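Local atomic coordinates of pyridine nucleotide-disulphide oxidoreductase dimerisation region (Escherichia coli BL21, PDB entry 6KYY), a protein that probably contributes to resistance against reactive chlorine stress as an FAD-containing flavoprotein disulfide reductase. Residues A37-S42 and D100-Q105; L168-G173 and S189-L194. All coordinates share one frame; numbering follows the deposited sequence.

Contact 1 (A37-S42 and D100-Q105); sequences ALIEQS and DVIDGQ. With FAD (flavin-adenine dinucleotide), chain N.
I102 packs alongside I39, both pointing the same way from neighbouring parallel strands: I39 CD1 lies 3.8 Å from I102 CB. With I39 CG1 anti to the carbonyl carbon (chi1 -35°), that branch turns toward I102. The I102 tip reaches back along the same face of the sheet to A37, its CD1 being 3.7 Å from A37 CB. I125 of strand 123-127 and Y11 and V14 of strand 10-16 pack on this face, where D100 is the polar member, its OD1 hydrogen-bonded to Y11 OH. Beneath the side chains the backbones are in register, A37 with D100 through E40 with D103. The straightest of the four linking bonds is I102 N to L38 O at 2.9 Å; the last, G104 N to E40 O, continues the ladder one residue past the strand that ends at D103.

Past the strand ends Q41 turns to the cofactor. Its chain is extended beyond CG and its amide lies over one face of the FAD adenine, roughly parallel to it, with Q41 OE1 3.1 Å from FAD C5A. The same OE1 is 3.4 Å from Q105 CG. E40 grips the ribose: FAD O2B donates to E40 OE1 at 2.5 Å and FAD O3B to E40 OE2 at 2.6 Å, while S42 N and F18 N also bond the carboxylate. An acid ending the second strand and binding both ribose hydroxyls is a hallmark of the dinucleotide-binding Rossmann fold, here the FAD site.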
loop_
_atom_site.group_PDB
_atom_site.type_symbol
_atom_site.label_atom_id
_atom_site.label_comp_id
_atom_site.label_asym_id
_atom_site.label_seq_id
_atom_site.Cartn_x
_atom_site.Cartn_y
_atom_site.Cartn_z
ATOM N N ALA B 37 -0.266 8.244 36.057
ATOM C CA ALA B 37 0.068 9.640 35.817
ATOM C C ALA B 37 1.110 9.707 34.713
ATOM O O ALA B 37 2.137 9.025 34.784
ATOM C CB ALA B 37 0.596 10.317 37.085
ATOM N N LEU B 38 0.843 10.516 33.693
ATOM C CA LEU B 38 1.783 10.745 32.606
ATOM C C LEU B 38 2.237 12.196 32.637
ATOM O O LEU B 38 1.408 13.111 32.624
ATOM C CB LEU B 38 1.156 10.413 31.250
ATOM C CG LEU B 38 2.147 10.251 30.092
ATOM C CD1 LEU B 38 1.756 9.082 29.203
ATOM C CD2 LEU B 38 2.249 11.533 29.279
ATOM N N ILE B 39 3.551 12.401 32.681
ATOM C CA ILE B 39 4.144 13.732 32.708
ATOM C C ILE B 39 4.563 14.104 31.295
ATOM O O ILE B 39 5.195 13.304 30.595
ATOM C CB ILE B 39 5.342 13.792 33.671
ATOM C CG1 ILE B 39 5.093 12.899 34.886
ATOM C CG2 ILE B 39 5.606 15.228 34.100
ATOM C CD1 ILE B 39 4.093 13.467 35.860
ATOM N N GLU B 40 4.213 15.317 30.875
ATOM C CA GLU B 40 4.554 15.818 29.548
ATOM C C GLU B 40 5.019 17.259 29.690
ATOM O O GLU B 40 4.275 18.105 30.195
ATOM C CB GLU B 40 3.357 15.718 28.598
ATOM C CG GLU B 40 3.586 16.337 27.233
ATOM C CD GLU B 40 4.907 15.928 26.617
ATOM O OE1 GLU B 40 5.676 16.824 26.207
ATOM O OE2 GLU B 40 5.178 14.710 26.537
ATOM N N GLN B 41 6.245 17.536 29.244
ATOM C CA GLN B 41 6.867 18.835 29.466
ATOM C C GLN B 41 6.376 19.917 28.514
ATOM O O GLN B 41 6.684 21.094 28.737
ATOM C CB GLN B 41 8.390 18.712 29.351
ATOM C CG GLN B 41 8.895 18.539 27.927
ATOM C CD GLN B 41 10.367 18.170 27.869
ATOM O OE1 GLN B 41 11.046 18.119 28.895
ATOM N NE2 GLN B 41 10.867 17.912 26.665
ATOM N N SER B 42 5.622 19.565 27.476
ATOM C CA SER B 42 5.204 20.528 26.467
ATOM C C SER B 42 3.758 20.268 26.075
ATOM O O SER B 42 3.390 19.127 25.783
ATOM C CB SER B 42 6.107 20.452 25.231
ATOM O OG SER B 42 6.026 21.637 24.460
ATOM N N ASP B 100 -3.913 11.017 34.985
ATOM C CA ASP B 100 -3.645 12.426 35.261
ATOM C C ASP B 100 -2.535 12.882 34.319
ATOM O O ASP B 100 -1.359 12.587 34.550
ATOM C CB ASP B 100 -3.252 12.638 36.720
ATOM C CG ASP B 100 -4.447 12.684 37.646
ATOM O OD1 ASP B 100 -4.421 11.986 38.682
ATOM O OD2 ASP B 100 -5.411 13.416 37.341
ATOM N N VAL B 101 -2.904 13.590 33.256
ATOM C CA VAL B 101 -1.920 14.189 32.360
ATOM C C VAL B 101 -1.382 15.441 33.046
ATOM O O VAL B 101 -2.102 16.428 33.214
ATOM C CB VAL B 101 -2.523 14.517 30.991
ATOM C CG1 VAL B 101 -1.429 14.938 30.021
ATOM C CG2 VAL B 101 -3.288 13.320 30.450
ATOM N N ILE B 102 -0.117 15.400 33.449
ATOM C CA ILE B 102 0.490 16.445 34.264
ATOM C C ILE B 102 1.500 17.193 33.402
ATOM O O ILE B 102 2.525 16.630 32.996
ATOM C CB ILE B 102 1.150 15.868 35.523
ATOM C CG1 ILE B 102 0.079 15.342 36.481
ATOM C CG2 ILE B 102 2.010 16.919 36.207
ATOM C CD1 ILE B 102 0.363 13.962 37.017
ATOM N N ASP B 103 1.209 18.460 33.119
ATOM C CA ASP B 103 2.154 19.305 32.403
ATOM C C ASP B 103 3.331 19.656 33.302
ATOM O O ASP B 103 3.160 19.939 34.490
ATOM C CB ASP B 103 1.468 20.585 31.924
ATOM C CG ASP B 103 0.609 20.366 30.695
ATOM O OD1 ASP B 103 1.171 20.269 29.583
ATOM O OD2 ASP B 103 -0.629 20.295 30.841
ATOM N N GLY B 104 4.525 19.635 32.735
ATOM C CA GLY B 104 5.728 20.015 33.454
ATOM C C GLY B 104 6.917 19.159 33.064
ATOM O O GLY B 104 6.785 18.030 32.593
ATOM N N GLN B 105 8.110 19.714 33.275
ATOM C CA GLN B 105 9.364 19.040 32.957
ATOM C C GLN B 105 9.769 18.170 34.143
ATOM O O GLN B 105 10.081 18.686 35.221
ATOM C CB GLN B 105 10.450 20.060 32.627
ATOM C CG GLN B 105 11.680 19.470 31.957
ATOM C CD GLN B 105 12.842 19.304 32.916
ATOM O OE1 GLN B 105 13.178 20.219 33.667
ATOM N NE2 GLN B 105 13.465 18.132 32.893
HETATM P PA FAD N . 8.565 10.336 21.855
HETATM O O1A FAD N . 9.832 10.942 21.380
HETATM O O2A FAD N . 7.490 10.113 20.785
HETATM O O5B FAD N . 7.960 11.177 23.034
HETATM C C5B FAD N . 8.775 12.093 23.795
HETATM C C4B FAD N . 7.871 12.958 24.636
HETATM O O4B FAD N . 8.409 13.075 25.974
HETATM C C3B FAD N . 7.667 14.383 24.120
HETATM O O3B FAD N . 6.295 14.748 24.186
HETATM C C2B FAD N . 8.534 15.224 25.061
HETATM O O2B FAD N . 8.012 16.538 25.227
HETATM C C1B FAD N . 8.414 14.431 26.358
HETATM N N9A FAD N . 9.509 14.645 27.301
HETATM C C8A FAD N . 10.851 14.629 27.030
HETATM N N7A FAD N . 11.611 14.855 28.076
HETATM C C5A FAD N . 10.703 15.034 29.108
HETATM C C6A FAD N . 10.865 15.309 30.480
HETATM N N6A FAD N . 12.053 15.456 31.073
HETATM N N1A FAD N . 9.749 15.425 31.233
HETATM C C2A FAD N . 8.559 15.278 30.647
HETATM N N3A FAD N . 8.283 15.019 29.366
HETATM C C4A FAD N . 9.403 14.907 28.646
HETATM N N1 FAD N . 9.509 6.634 13.104
HETATM C C2 FAD N . 8.926 5.710 12.284
HETATM O O2 FAD N . 8.601 4.591 12.698
HETATM N N3 FAD N . 8.688 6.022 10.957
HETATM C C4 FAD N . 9.002 7.212 10.331
HETATM O O4 FAD N . 8.730 7.376 9.144
HETATM C C4X FAD N . 9.626 8.187 11.210
HETATM N N5 FAD N . 9.926 9.352 10.715
HETATM C C5X FAD N . 10.515 10.283 11.554
HETATM C C6 FAD N . 10.860 11.529 11.033
HETATM C C7 FAD N . 11.453 12.499 11.835
HETATM C C7M FAD N . 11.812 13.834 11.238
HETATM C C8 FAD N . 11.709 12.220 13.187
HETATM C C8M FAD N . 12.349 13.248 14.080
HETATM C C9 FAD N . 11.367 10.977 13.710
HETATM C C9A FAD N . 10.773 10.011 12.906
HETATM N N10 FAD N . 10.408 8.745 13.406
HETATM C C10 FAD N . 9.833 7.807 12.585
HETATM C "C1'" FAD N . 10.659 8.391 14.811
HETATM C "C2'" FAD N . 9.470 8.663 15.726
HETATM O "O2'" FAD N . 9.188 10.062 15.770
HETATM C "C3'" FAD N . 9.802 8.174 17.137
HETATM O "O3'" FAD N . 10.673 7.053 17.046
HETATM C "C4'" FAD N . 8.581 7.787 17.972
HETATM O "O4'" FAD N . 7.829 8.959 18.289
HETATM C "C5'" FAD N . 8.952 7.039 19.237
HETATM O "O5'" FAD N . 9.254 7.993 20.276
HETATM P P FAD N . 9.203 7.586 21.797
HETATM O O1P FAD N . 8.042 6.616 22.032
HETATM O O2P FAD N . 10.522 7.087 22.244
HETATM O O3P FAD N . 8.857 8.940 22.547
#

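Contact 2 (L168-G173 and S189-L194); sequences LGILGG and SKVTIL
I170 and I193 pack side by side from adjacent parallel strands, with I193 CG2 3.5 Å from I170 CB and also touching the CG1, CG2 and CD1 branches of I170. I193 CG2 is anti to its carbonyl carbon, which sets this methyl beside the neighbour, while CG1 occupies the crowded position between N and C (chi1 50°). L168 and V191 repeat the side-by-side pairing on the same face, L168 CD1 lying 4.0 Å from V191 CG1. From the other face L171 and L194 cross obliquely, L171 CD2 meeting L194 CD1 at 3.9 Å.

Five backbone bonds hold this register. L168 N bonds K190 O at 2.7 Å, and S189 OG reaches the same oxygen from above the carbonyl plane, giving it two donors. At the far end G172 N bonds L194 O at 3.0 Å, just where the chain leaves the strand; G172's backbone angles (phi 137°, psi 120°) are ones that favour glycine.

Further out, helix 175-186 lies against the isoleucine face through F180, A181 and A185, and I143, A227 and V229 meet the leucine face. T192 OG1 is hydrogen-bonded to H167 NE2. Apolar side chains make the cross-strand contacts on both faces, with T192 as the polar exception, and main-chain bonds set the alignment, so the contact is structural: it ties the two strands of a beta-alpha-beta unit whose glycine-rich turn, starting at G172, is consistent with a Rossmann-type nucleotide-binding domain.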
loop_
_atom_site.group_PDB
_atom_site.type_symbol
_atom_site.label_atom_id
_atom_site.label_comp_id
_atom_site.label_asym_id
_atom_site.label_seq_id
_atom_site.Cartn_x
_atom_site.Cartn_y
_atom_site.Cartn_z
ATOM N N LEU B 168 17.570 24.912 -0.485
ATOM C CA LEU B 168 17.572 24.312 0.843
ATOM C C LEU B 168 18.822 23.455 0.997
ATOM O O LEU B 168 19.063 22.551 0.189
ATOM C CB LEU B 168 16.306 23.481 1.059
ATOM C CG LEU B 168 16.024 22.829 2.416
ATOM C CD1 LEU B 168 16.604 21.428 2.469
ATOM C CD2 LEU B 168 16.539 23.676 3.575
ATOM N N GLY B 169 19.610 23.740 2.028
ATOM C CA GLY B 169 20.804 22.970 2.332
ATOM C C GLY B 169 20.557 22.026 3.496
ATOM O O GLY B 169 19.848 22.364 4.445
ATOM N N ILE B 170 21.148 20.837 3.412
ATOM C CA ILE B 170 20.991 19.801 4.425
ATOM C C ILE B 170 22.369 19.382 4.910
ATOM O O ILE B 170 23.244 19.053 4.101
ATOM C CB ILE B 170 20.218 18.585 3.884
ATOM C CG1 ILE B 170 18.777 18.971 3.558
ATOM C CG2 ILE B 170 20.264 17.432 4.879
ATOM C CD1 ILE B 170 17.829 17.802 3.459
ATOM N N LEU B 171 22.559 19.393 6.225
ATOM C CA LEU B 171 23.770 18.870 6.851
ATOM C C LEU B 171 23.433 17.487 7.397
ATOM O O LEU B 171 22.859 17.356 8.481
ATOM C CB LEU B 171 24.275 19.809 7.940
ATOM C CG LEU B 171 25.414 20.734 7.507
ATOM C CD1 LEU B 171 26.063 21.398 8.710
ATOM C CD2 LEU B 171 26.446 19.967 6.692
ATOM N N GLY B 172 23.781 16.456 6.632
ATOM C CA GLY B 172 23.492 15.090 7.017
ATOM C C GLY B 172 22.971 14.253 5.868
ATOM O O GLY B 172 21.931 14.566 5.281
ATOM N N GLY B 173 23.688 13.184 5.535
ATOM C CA GLY B 173 23.253 12.280 4.488
ATOM C C GLY B 173 22.368 11.173 5.019
ATOM O O GLY B 173 22.165 10.153 4.353
ATOM N N SER B 189 12.102 23.203 -4.855
ATOM C CA SER B 189 13.298 23.787 -4.267
ATOM C C SER B 189 14.543 23.032 -4.718
ATOM O O SER B 189 14.521 21.807 -4.867
ATOM C CB SER B 189 13.208 23.772 -2.739
ATOM O OG SER B 189 14.493 23.820 -2.148
ATOM N N LYS B 190 15.625 23.774 -4.945
ATOM C CA LYS B 190 16.926 23.157 -5.152
ATOM C C LYS B 190 17.500 22.729 -3.807
ATOM O O LYS B 190 17.445 23.477 -2.826
ATOM C CB LYS B 190 17.885 24.119 -5.855
ATOM C CG LYS B 190 19.147 23.444 -6.381
ATOM C CD LYS B 190 20.233 24.448 -6.747
ATOM C CE LYS B 190 21.567 23.748 -6.983
ATOM N NZ LYS B 190 22.548 24.608 -7.704
ATOM N N VAL B 191 18.040 21.515 -3.761
ATOM C CA VAL B 191 18.520 20.916 -2.523
ATOM C C VAL B 191 19.981 20.525 -2.689
ATOM O O VAL B 191 20.407 20.111 -3.773
ATOM C CB VAL B 191 17.670 19.693 -2.116
ATOM C CG1 VAL B 191 17.905 19.347 -0.653
ATOM C CG2 VAL B 191 16.193 19.959 -2.370
ATOM N N THR B 192 20.748 20.661 -1.606
ATOM C CA THR B 192 22.154 20.257 -1.571
ATOM C C THR B 192 22.399 19.568 -0.231
ATOM O O THR B 192 22.492 20.232 0.805
ATOM C CB THR B 192 23.085 21.451 -1.755
ATOM O OG1 THR B 192 22.850 22.052 -3.034
ATOM C CG2 THR B 192 24.538 21.009 -1.670
ATOM N N ILE B 193 22.496 18.240 -0.254
ATOM C CA ILE B 193 22.753 17.449 0.946
ATOM C C ILE B 193 24.249 17.186 1.039
ATOM O O ILE B 193 24.882 16.784 0.054
ATOM C CB ILE B 193 21.954 16.134 0.938
ATOM C CG1 ILE B 193 22.138 15.380 -0.381
ATOM C CG2 ILE B 193 20.476 16.407 1.162
ATOM C CD1 ILE B 193 21.159 14.235 -0.566
ATOM N N LEU B 194 24.818 17.424 2.218
ATOM C CA LEU B 194 26.248 17.274 2.454
ATOM C C LEU B 194 26.467 16.160 3.465
ATOM O O LEU B 194 26.024 16.263 4.613
ATOM C CB LEU B 194 26.860 18.586 2.949
ATOM C CG LEU B 194 26.451 19.832 2.157
ATOM C CD1 LEU B 194 26.649 21.092 2.985
ATOM C CD2 LEU B 194 27.223 19.917 0.847
#

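In the fold
Both contacts join neighbouring parallel strands, but in separate sheets: contact 1 pairs strands 36-40 and 99-103 of a mixed sheet, contact 2 pairs strands 167-171 and 190-194 of a five-stranded parallel one. Their centres stand 36 Å apart and their nearest atoms about 22 Å, so neither touches the other. Contact 2 is largely buried, flanked by strands 252-255 and 221-224, and its side-chain chemistry is mainly apolar. Contact 1 is partly exposed and ends in polar groups that hold the cofactor. The connections differ too: 167-171 and 190-194 are joined through a single helix, whereas the 57 residues between 37-42 and 100-105 are mostly helical, in several helices.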